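Local coordinates for protein acarbose Kinase Mak1 (Uncultured bacterium, PDB 6WB4) that probably phosphorylates the antidiabetic drug acarbose at the expense of ATP, acting as a microbiome-derived carbohydrate kinase of the pfkB family linked to resistance to the drug, at residues V28-R39 and V53-G64; I254-A265 and V292-T303. All blocks are in the same frame, centred on the assembly; numbering follows the deposited sequence.

Interaction 1: V28-R39 and V53-G64; sequences VVGGVGVDHIVR and VPPIVTVVGHTG. With CA (calcium ion), chain J; AC1 (4,6-dideoxy-4-{[(1S,4R,5S,6S)-4,5,6-trihydroxy-3-(hydroxymethyl)cyclohex-2-en-1-yl]amino}-alpha-D-glucopyranose), chain D.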
# COMPACT_ATOMS: atom_id res chain seq x y z
N VAL B 28 -10.85 -4.59 23.82
CA VAL B 28 -10.81 -5.27 22.53
C VAL B 28 -9.49 -6.03 22.44
O VAL B 28 -8.43 -5.48 22.73
CB VAL B 28 -10.93 -4.29 21.34
CG1 VAL B 28 -10.95 -5.06 20.01
CG2 VAL B 28 -12.19 -3.45 21.48
N VAL B 29 -9.55 -7.29 22.04
CA VAL B 29 -8.34 -8.11 21.97
C VAL B 29 -7.99 -8.52 20.55
O VAL B 29 -8.70 -9.32 19.94
CB VAL B 29 -8.49 -9.39 22.83
CG1 VAL B 29 -7.27 -10.27 22.67
CG2 VAL B 29 -8.68 -9.04 24.27
N GLY B 30 -6.90 -7.97 20.02
CA GLY B 30 -6.40 -8.36 18.72
C GLY B 30 -7.05 -7.71 17.52
O GLY B 30 -8.10 -7.07 17.63
N GLY B 31 -6.41 -7.87 16.36
CA GLY B 31 -6.99 -7.47 15.09
C GLY B 31 -6.46 -6.22 14.42
O GLY B 31 -6.77 -5.96 13.26
N VAL B 32 -5.65 -5.44 15.13
CA VAL B 32 -5.20 -4.18 14.57
C VAL B 32 -4.17 -4.39 13.47
O VAL B 32 -3.33 -5.31 13.53
CB VAL B 32 -4.63 -3.24 15.67
CG1 VAL B 32 -3.24 -3.66 16.09
CG2 VAL B 32 -4.60 -1.80 15.17
N GLY B 33 -4.27 -3.55 12.46
CA GLY B 33 -3.34 -3.56 11.35
C GLY B 33 -3.32 -2.19 10.68
O GLY B 33 -4.02 -1.27 11.10
N VAL B 34 -2.54 -2.08 9.62
CA VAL B 34 -2.38 -0.81 8.92
C VAL B 34 -2.80 -0.97 7.45
O VAL B 34 -2.35 -1.86 6.74
CB VAL B 34 -0.93 -0.33 9.03
CG1 VAL B 34 -0.57 0.56 7.88
CG2 VAL B 34 -0.70 0.37 10.37
N ASP B 35 -3.70 -0.11 7.00
CA ASP B 35 -4.22 -0.20 5.65
C ASP B 35 -3.54 0.81 4.73
O ASP B 35 -3.33 1.97 5.09
CB ASP B 35 -5.73 0.02 5.64
CG ASP B 35 -6.49 -1.18 6.16
OD1 ASP B 35 -5.90 -2.28 6.25
OD2 ASP B 35 -7.70 -1.03 6.46
N HIS B 36 -3.15 0.33 3.55
CA HIS B 36 -2.72 1.20 2.45
C HIS B 36 -3.88 1.22 1.46
O HIS B 36 -4.20 0.19 0.85
CB HIS B 36 -1.43 0.70 1.79
CG HIS B 36 -0.27 0.58 2.73
ND1 HIS B 36 0.56 1.64 3.03
CD2 HIS B 36 0.21 -0.49 3.42
CE1 HIS B 36 1.50 1.23 3.88
NE2 HIS B 36 1.31 -0.05 4.13
N ILE B 37 -4.55 2.36 1.33
CA ILE B 37 -5.79 2.40 0.55
C ILE B 37 -5.56 2.97 -0.85
O ILE B 37 -5.13 4.11 -1.00
CB ILE B 37 -6.88 3.23 1.28
CG1 ILE B 37 -7.12 2.67 2.69
CG2 ILE B 37 -8.17 3.21 0.48
CD1 ILE B 37 -7.83 3.63 3.61
N VAL B 38 -5.88 2.18 -1.87
CA VAL B 38 -5.65 2.61 -3.24
C VAL B 38 -6.97 2.77 -4.00
O VAL B 38 -7.73 1.81 -4.15
CB VAL B 38 -4.75 1.62 -4.00
CG1 VAL B 38 -4.19 2.29 -5.24
CG2 VAL B 38 -3.61 1.15 -3.11
N ARG B 39 -7.22 3.98 -4.49
CA ARG B 39 -8.43 4.26 -5.25
C ARG B 39 -8.21 3.93 -6.73
O ARG B 39 -7.35 4.53 -7.39
CB ARG B 39 -8.81 5.73 -5.05
CG ARG B 39 -8.74 6.12 -3.57
CD ARG B 39 -8.73 7.63 -3.29
NE ARG B 39 -10.01 8.29 -3.54
CZ ARG B 39 -10.19 9.61 -3.42
NH1 ARG B 39 -9.18 10.38 -3.05
NH2 ARG B 39 -11.38 10.14 -3.66
N VAL B 53 -2.76 6.48 -9.98
CA VAL B 53 -3.90 6.59 -9.08
C VAL B 53 -3.76 7.85 -8.24
O VAL B 53 -2.66 8.40 -8.16
CB VAL B 53 -4.02 5.36 -8.14
CG1 VAL B 53 -4.34 4.11 -8.93
CG2 VAL B 53 -2.76 5.18 -7.32
N PRO B 54 -4.87 8.34 -7.65
CA PRO B 54 -4.79 9.47 -6.72
C PRO B 54 -4.00 9.07 -5.47
O PRO B 54 -3.73 7.87 -5.30
CB PRO B 54 -6.26 9.77 -6.40
CG PRO B 54 -6.97 8.52 -6.68
CD PRO B 54 -6.26 7.90 -7.85
N PRO B 55 -3.64 10.03 -4.61
CA PRO B 55 -2.73 9.74 -3.50
C PRO B 55 -3.17 8.57 -2.62
O PRO B 55 -4.32 8.49 -2.19
CB PRO B 55 -2.70 11.05 -2.70
CG PRO B 55 -3.76 11.90 -3.29
CD PRO B 55 -3.94 11.47 -4.68
N ILE B 56 -2.23 7.68 -2.39
CA ILE B 56 -2.44 6.49 -1.57
C ILE B 56 -2.25 6.80 -0.09
O ILE B 56 -1.14 7.07 0.36
CB ILE B 56 -1.47 5.38 -1.97
CG1 ILE B 56 -1.59 5.08 -3.46
CG2 ILE B 56 -1.75 4.14 -1.14
CD1 ILE B 56 -0.53 4.15 -4.00
N VAL B 57 -3.35 6.74 0.66
CA VAL B 57 -3.30 7.07 2.07
C VAL B 57 -3.08 5.84 2.96
O VAL B 57 -3.66 4.77 2.74
CB VAL B 57 -4.57 7.83 2.49
CG1 VAL B 57 -4.46 9.29 2.10
CG2 VAL B 57 -5.79 7.21 1.85
N THR B 58 -2.20 5.99 3.94
CA THR B 58 -1.95 4.95 4.93
C THR B 58 -2.70 5.23 6.23
O THR B 58 -2.47 6.25 6.86
CB THR B 58 -0.45 4.83 5.26
OG1 THR B 58 0.29 4.54 4.06
CG2 THR B 58 -0.22 3.74 6.27
N VAL B 59 -3.58 4.31 6.63
CA VAL B 59 -4.30 4.42 7.90
C VAL B 59 -4.36 3.10 8.68
O VAL B 59 -4.06 2.03 8.15
CB VAL B 59 -5.75 4.93 7.72
CG1 VAL B 59 -5.78 6.21 6.89
CG2 VAL B 59 -6.63 3.86 7.12
N VAL B 60 -4.79 3.20 9.94
CA VAL B 60 -5.05 2.02 10.76
C VAL B 60 -6.31 1.37 10.23
O VAL B 60 -7.27 2.06 9.90
CB VAL B 60 -5.22 2.39 12.27
CG1 VAL B 60 -5.35 1.16 13.14
CG2 VAL B 60 -4.08 3.27 12.72
N GLY B 61 -6.30 0.05 10.08
CA GLY B 61 -7.47 -0.63 9.55
C GLY B 61 -8.65 -0.52 10.50
O GLY B 61 -8.61 0.24 11.46
N HIS B 62 -9.67 -1.34 10.30
CA HIS B 62 -10.86 -1.21 11.13
C HIS B 62 -11.18 -2.44 11.98
O HIS B 62 -12.10 -2.42 12.79
CB HIS B 62 -12.07 -0.87 10.25
CG HIS B 62 -12.49 -1.99 9.34
ND1 HIS B 62 -13.09 -3.14 9.80
CD2 HIS B 62 -12.40 -2.12 7.99
CE1 HIS B 62 -13.34 -3.94 8.78
NE2 HIS B 62 -12.93 -3.35 7.67
N THR B 63 -10.38 -3.49 11.83
CA THR B 63 -10.78 -4.82 12.27
C THR B 63 -10.92 -4.91 13.79
O THR B 63 -11.95 -5.41 14.32
CB THR B 63 -9.77 -5.86 11.77
OG1 THR B 63 -9.69 -5.78 10.34
CG2 THR B 63 -10.16 -7.26 12.19
N GLY B 64 -9.90 -4.48 14.51
CA GLY B 64 -10.01 -4.41 15.96
C GLY B 64 -10.36 -2.98 16.33
O GLY B 64 -11.13 -2.69 17.23
CA CA J . -13.52 -7.13 15.49
C1 AC1 D . -11.78 -13.49 8.94
O2 AC1 D . -12.74 -14.19 6.82
C2 AC1 D . -12.62 -13.09 7.74
C4A AC1 D . -12.00 -6.35 5.52
C3 AC1 D . -12.06 -11.87 7.03
O3 AC1 D . -13.07 -11.38 6.13
C4 AC1 D . -11.64 -10.75 7.99
N4A AC1 D . -10.68 -9.88 7.32
C5 AC1 D . -11.03 -11.25 9.30
O5 AC1 D . -11.71 -12.38 9.83
C6 AC1 D . -11.09 -10.16 10.37
C1B AC1 D . -11.14 -8.94 6.31
C2B AC1 D . -10.10 -7.83 6.07
O2B AC1 D . -8.97 -8.01 6.93
C3B AC1 D . -10.67 -6.42 6.24
O3B AC1 D . -9.75 -5.44 5.74
O4 AC1 D . -12.49 -5.01 5.43
C5B AC1 D . -12.90 -7.18 6.38
C7B AC1 D . -12.51 -8.41 6.69
C6B AC1 D . -14.20 -6.65 6.92
O6B AC1 D . -14.27 -6.98 8.32
O HOH W 1 -13.50 -8.92 14.21
O HOH W 2 -15.84 -6.66 15.01
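Asp-35 and Val-59 form the hydrogen-bonded pair at the heart of an antiparallel ladder between strands 34-39 and 57-60, each donating its N-H to the other's carbonyl; Val-59 N lies 2.8 Å from Asp-35 O. Ile-37 N also donates to Val-57 O (2.9 Å), and at the other end Gly-61 N donates to Gly-33 O at 2.8 Å.

Polar side chains add less. His-36 and Thr-58 lie alongside each other, pointing the same way, and ND1 of His-36 gives a weak bond to OG1 of Thr-58 (3.1 Å, bent to 123°). With Val-34 and Val-60 they share one face of the sheet.

Apolar contacts occur on both faces. CD1 of Ile-37 meets CG2 of Val-59 at 3.7 Å on the Asp-35 side, while Val-34 CG1 touches Thr-58 CG2. Beyond the paired residues, Val-38 is turned so that CG1 stands anti to its backbone N (chi1 -162°) and reaches Val-53, leaving CG2 beside Ile-56.

At the ligand end, His-62 NE2 shares a hydrogen bond with AC1 O4 (2.8 Å), at the ring edge, and Thr-63 O binds calcium at 2.6 Å. Backbone bonding thus ties the sugar-binding turn to a small sheet that also meets the second subunit, where the His-36 ring meets its counterpart, His-36 of that subunit, the two planes inclined, consistent with the dimerising lid of ribokinase-like enzymes.

Interaction 2: I254-A265 and V292-T303; sequences IPGRPVVDSNGA and VGGAWACGTLGT. With ATP (adenosine-5'-triphosphate), chain H.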
# COMPACT_ATOMS: atom_id res chain seq x y z
N ILE B 254 -31.29 7.63 8.15
CA ILE B 254 -31.01 8.89 8.83
C ILE B 254 -31.04 10.10 7.89
O ILE B 254 -30.17 10.25 7.02
CB ILE B 254 -29.62 8.84 9.52
CG1 ILE B 254 -29.50 7.60 10.42
CG2 ILE B 254 -29.36 10.12 10.33
CD1 ILE B 254 -28.11 7.41 10.99
N PRO B 255 -32.05 10.97 8.06
CA PRO B 255 -32.22 12.15 7.20
C PRO B 255 -30.97 13.03 7.18
O PRO B 255 -30.42 13.35 8.24
CB PRO B 255 -33.42 12.87 7.82
CG PRO B 255 -34.21 11.76 8.47
CD PRO B 255 -33.17 10.81 9.01
N GLY B 256 -30.51 13.38 5.98
CA GLY B 256 -29.29 14.14 5.80
C GLY B 256 -28.04 13.28 5.64
O GLY B 256 -26.98 13.76 5.23
N ARG B 257 -28.16 11.99 5.95
CA ARG B 257 -27.03 11.07 5.84
C ARG B 257 -27.37 9.84 5.02
O ARG B 257 -27.49 8.74 5.57
CB ARG B 257 -26.55 10.64 7.23
CG ARG B 257 -25.58 11.60 7.87
CD ARG B 257 -25.07 11.06 9.20
NE ARG B 257 -24.08 10.00 9.03
CZ ARG B 257 -22.77 10.20 9.07
NH1 ARG B 257 -22.28 11.42 9.26
NH2 ARG B 257 -21.94 9.17 8.91
N PRO B 258 -27.53 10.02 3.70
CA PRO B 258 -27.87 8.85 2.90
C PRO B 258 -26.70 7.86 2.87
O PRO B 258 -25.58 8.23 3.21
CB PRO B 258 -28.17 9.44 1.51
CG PRO B 258 -27.32 10.68 1.44
CD PRO B 258 -27.29 11.21 2.87
N VAL B 259 -26.99 6.61 2.51
CA VAL B 259 -25.97 5.58 2.41
C VAL B 259 -24.95 5.88 1.31
O VAL B 259 -25.30 6.11 0.15
CB VAL B 259 -26.61 4.20 2.16
CG1 VAL B 259 -25.54 3.12 2.07
CG2 VAL B 259 -27.61 3.89 3.26
N VAL B 260 -23.67 5.86 1.67
CA VAL B 260 -22.60 6.08 0.72
C VAL B 260 -21.55 4.95 0.76
O VAL B 260 -20.98 4.62 -0.26
CB VAL B 260 -21.91 7.44 0.95
CG1 VAL B 260 -22.83 8.58 0.55
CG2 VAL B 260 -21.46 7.58 2.41
N ASP B 261 -21.29 4.39 1.93
CA ASP B 261 -20.32 3.29 2.07
C ASP B 261 -20.64 2.39 3.27
O ASP B 261 -20.59 2.84 4.42
CB ASP B 261 -18.90 3.86 2.18
CG ASP B 261 -17.84 2.78 2.26
OD1 ASP B 261 -18.14 1.61 1.92
OD2 ASP B 261 -16.69 3.10 2.64
N SER B 262 -20.94 1.12 3.00
CA SER B 262 -21.36 0.20 4.06
C SER B 262 -20.23 -0.70 4.60
O SER B 262 -20.49 -1.63 5.34
CB SER B 262 -22.51 -0.68 3.57
OG SER B 262 -22.09 -1.56 2.55
N ASN B 263 -18.98 -0.39 4.25
CA ASN B 263 -17.87 -1.18 4.78
C ASN B 263 -17.43 -0.66 6.13
O ASN B 263 -17.08 0.51 6.28
CB ASN B 263 -16.68 -1.18 3.81
CG ASN B 263 -16.83 -2.19 2.70
OD1 ASN B 263 -17.20 -1.86 1.58
ND2 ASN B 263 -16.55 -3.46 3.02
N GLY B 264 -17.46 -1.54 7.12
CA GLY B 264 -17.05 -1.18 8.46
C GLY B 264 -18.26 -0.98 9.34
O GLY B 264 -18.15 -0.72 10.54
N ALA B 265 -19.44 -1.12 8.73
CA ALA B 265 -20.70 -0.91 9.42
C ALA B 265 -20.82 -1.87 10.60
O ALA B 265 -21.22 -1.47 11.69
CB ALA B 265 -21.86 -1.07 8.47
N VAL B 292 -28.68 1.69 14.66
CA VAL B 292 -28.40 3.13 14.54
C VAL B 292 -26.91 3.34 14.29
O VAL B 292 -26.51 4.09 13.39
CB VAL B 292 -28.85 3.94 15.79
CG1 VAL B 292 -28.35 5.38 15.71
CG2 VAL B 292 -30.38 3.91 15.95
N GLY B 293 -26.09 2.68 15.11
CA GLY B 293 -24.65 2.69 14.90
C GLY B 293 -24.32 2.28 13.48
O GLY B 293 -23.55 2.96 12.80
N GLY B 294 -24.92 1.19 13.01
CA GLY B 294 -24.73 0.72 11.65
C GLY B 294 -25.12 1.74 10.59
O GLY B 294 -24.37 1.96 9.63
N ALA B 295 -26.28 2.36 10.75
CA ALA B 295 -26.75 3.36 9.79
C ALA B 295 -25.81 4.56 9.71
O ALA B 295 -25.56 5.10 8.63
CB ALA B 295 -28.15 3.82 10.14
N TRP B 296 -25.29 4.96 10.86
CA TRP B 296 -24.41 6.11 10.91
C TRP B 296 -23.15 5.87 10.10
O TRP B 296 -22.79 6.68 9.24
CB TRP B 296 -24.05 6.45 12.36
CG TRP B 296 -23.24 7.69 12.47
CD1 TRP B 296 -21.88 7.81 12.50
CD2 TRP B 296 -23.76 9.02 12.56
NE1 TRP B 296 -21.52 9.14 12.61
CE2 TRP B 296 -22.66 9.90 12.64
CE3 TRP B 296 -25.05 9.56 12.57
CZ2 TRP B 296 -22.81 11.27 12.74
CZ3 TRP B 296 -25.20 10.92 12.67
CH2 TRP B 296 -24.09 11.77 12.75
N ALA B 297 -22.52 4.72 10.35
CA ALA B 297 -21.30 4.34 9.64
C ALA B 297 -21.50 4.34 8.13
O ALA B 297 -20.63 4.78 7.38
CB ALA B 297 -20.83 2.98 10.11
N CYS B 298 -22.65 3.85 7.68
CA CYS B 298 -22.94 3.76 6.26
C CYS B 298 -23.02 5.11 5.54
O CYS B 298 -22.83 5.18 4.33
CB CYS B 298 -24.25 3.00 6.05
SG CYS B 298 -24.09 1.27 6.39
N GLY B 299 -23.28 6.17 6.30
CA GLY B 299 -23.41 7.49 5.71
C GLY B 299 -22.11 8.25 5.71
O GLY B 299 -22.07 9.45 5.45
N THR B 300 -21.03 7.54 6.01
CA THR B 300 -19.71 8.14 6.05
C THR B 300 -18.85 7.46 4.98
O THR B 300 -19.04 6.28 4.67
CB THR B 300 -19.05 8.01 7.46
OG1 THR B 300 -18.18 9.12 7.69
CG2 THR B 300 -18.25 6.72 7.60
N LEU B 301 -17.95 8.21 4.39
CA LEU B 301 -17.08 7.67 3.36
C LEU B 301 -15.83 7.13 4.06
O LEU B 301 -15.18 7.85 4.81
CB LEU B 301 -16.74 8.74 2.32
CG LEU B 301 -16.61 8.32 0.86
CD1 LEU B 301 -17.63 7.25 0.51
CD2 LEU B 301 -16.79 9.53 -0.05
N GLY B 302 -15.50 5.87 3.82
CA GLY B 302 -14.39 5.23 4.52
C GLY B 302 -14.93 4.10 5.37
O GLY B 302 -16.14 3.89 5.42
N THR B 303 -14.05 3.36 6.05
CA THR B 303 -14.52 2.25 6.87
C THR B 303 -14.64 2.59 8.35
O THR B 303 -15.54 2.11 9.02
CB THR B 303 -13.61 1.01 6.73
OG1 THR B 303 -12.27 1.34 7.12
CG2 THR B 303 -13.62 0.49 5.29
PG ATP H . -17.49 -6.00 8.10
O1G ATP H . -17.28 -5.21 6.82
O2G ATP H . -17.24 -7.48 7.98
O3G ATP H . -16.88 -5.36 9.33
PB ATP H . -20.14 -6.62 7.40
O1B ATP H . -19.86 -6.22 5.97
O2B ATP H . -20.22 -8.08 7.78
O3B ATP H . -19.08 -5.89 8.36
PA ATP H . -22.89 -6.09 7.06
O1A ATP H . -23.35 -7.52 7.21
O2A ATP H . -22.72 -5.51 5.67
O3A ATP H . -21.51 -5.90 7.86
O5' ATP H . -23.88 -5.13 7.90
C5' ATP H . -23.74 -5.02 9.32
C4' ATP H . -24.85 -4.17 9.94
O4' ATP H . -24.70 -2.79 9.61
C3' ATP H . -26.25 -4.58 9.49
O3' ATP H . -26.89 -5.39 10.47
C2' ATP H . -27.00 -3.28 9.31
O2' ATP H . -27.87 -3.03 10.42
C1' ATP H . -25.94 -2.21 9.20
N9 ATP H . -25.86 -1.90 7.75
C8 ATP H . -24.91 -2.36 6.90
N7 ATP H . -25.13 -1.91 5.64
C5 ATP H . -26.25 -1.17 5.67
C6 ATP H . -27.04 -0.40 4.68
N6 ATP H . -26.66 -0.35 3.39
N1 ATP H . -28.14 0.24 5.13
C2 ATP H . -28.52 0.20 6.42
N3 ATP H . -27.85 -0.48 7.37
C4 ATP H . -26.73 -1.16 7.06
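Part of the nucleotide site of pfkB kinases is built here from the turn carrying a DSNGAGD sequence, a form of the family's DTXGAGD motif, laid against the C-terminal end of helix 283-298. Two successive N-H groups, Val-260 N and Asp-261 N, converge on Cys-298 O at 2.9 and 3.0 Å from opposite faces of its carbonyl plane, tying the loop to the last turn of the helix.

Asp-261 then joins both segments. Its OD2 accepts from Gly-302 N at 3.2 Å through the anti lone pair, while OD1 takes Asn-263 N from above the carboxylate plane, closing an Asx turn within the loop. A type II turn from Ser-262 to Ala-265 follows, with Gly-264 as the N-cap of helix 265-280; Gly-264 N lies 3.7 Å from ATP O1G, too long for a hydrogen bond but consistent with its place in the region of the family's anion hole. Cys-298 SG and Ala-265 CB lie against the adenine and ribose respectively, and Val-259 CG1 approaches N6.

Farther out, Arg-257 bends at chi3 (76°), which lays its guanidinium flat on Trp-296, planes 5° apart and CZ 3.8 Å from the centroid of the six-membered ring: a cation-pi stack. CD adds a CH-pi contact over the same face. NH2 meanwhile donates to Trp-296 O at 2.7 Å, an oxygen also held by Gly-299 N from the other face, so the stack and the bond together fix the arginine's rotation.

Ile-254 CD1 reaches the edge of the indole and the CB of Ala-295. Helix 310-318 borders this side through Leu-316 and Thr-312, Ser-306 takes the indole NE1, and at the far end Asn-263 and Thr-303 touch Arg-126 of strand 126-131.

How the interactions relate
Interactions 1 and 2 lie with their centres about 18 Å apart and meet where His-62 CD2 packs 3.6 Å from Thr-303 OG1. Between them the two substrates face each other: interaction 1 brings the sugar-side residues and interaction 2 the nucleotide-side turn. The gamma phosphorus PG of ATP is 3.4 Å from O6B of AC1, a spacing consistent with that hydroxyl being the acceptor of the phosphate. Each contact also reaches toward the other's ligand: measured between nearest atoms, the side chain of His-62 comes within about 4 Å of ATP, and that of Asn-263 within about 5 Å of AC1. The probable lid and the nucleotide-binding loop thus contribute to one active site.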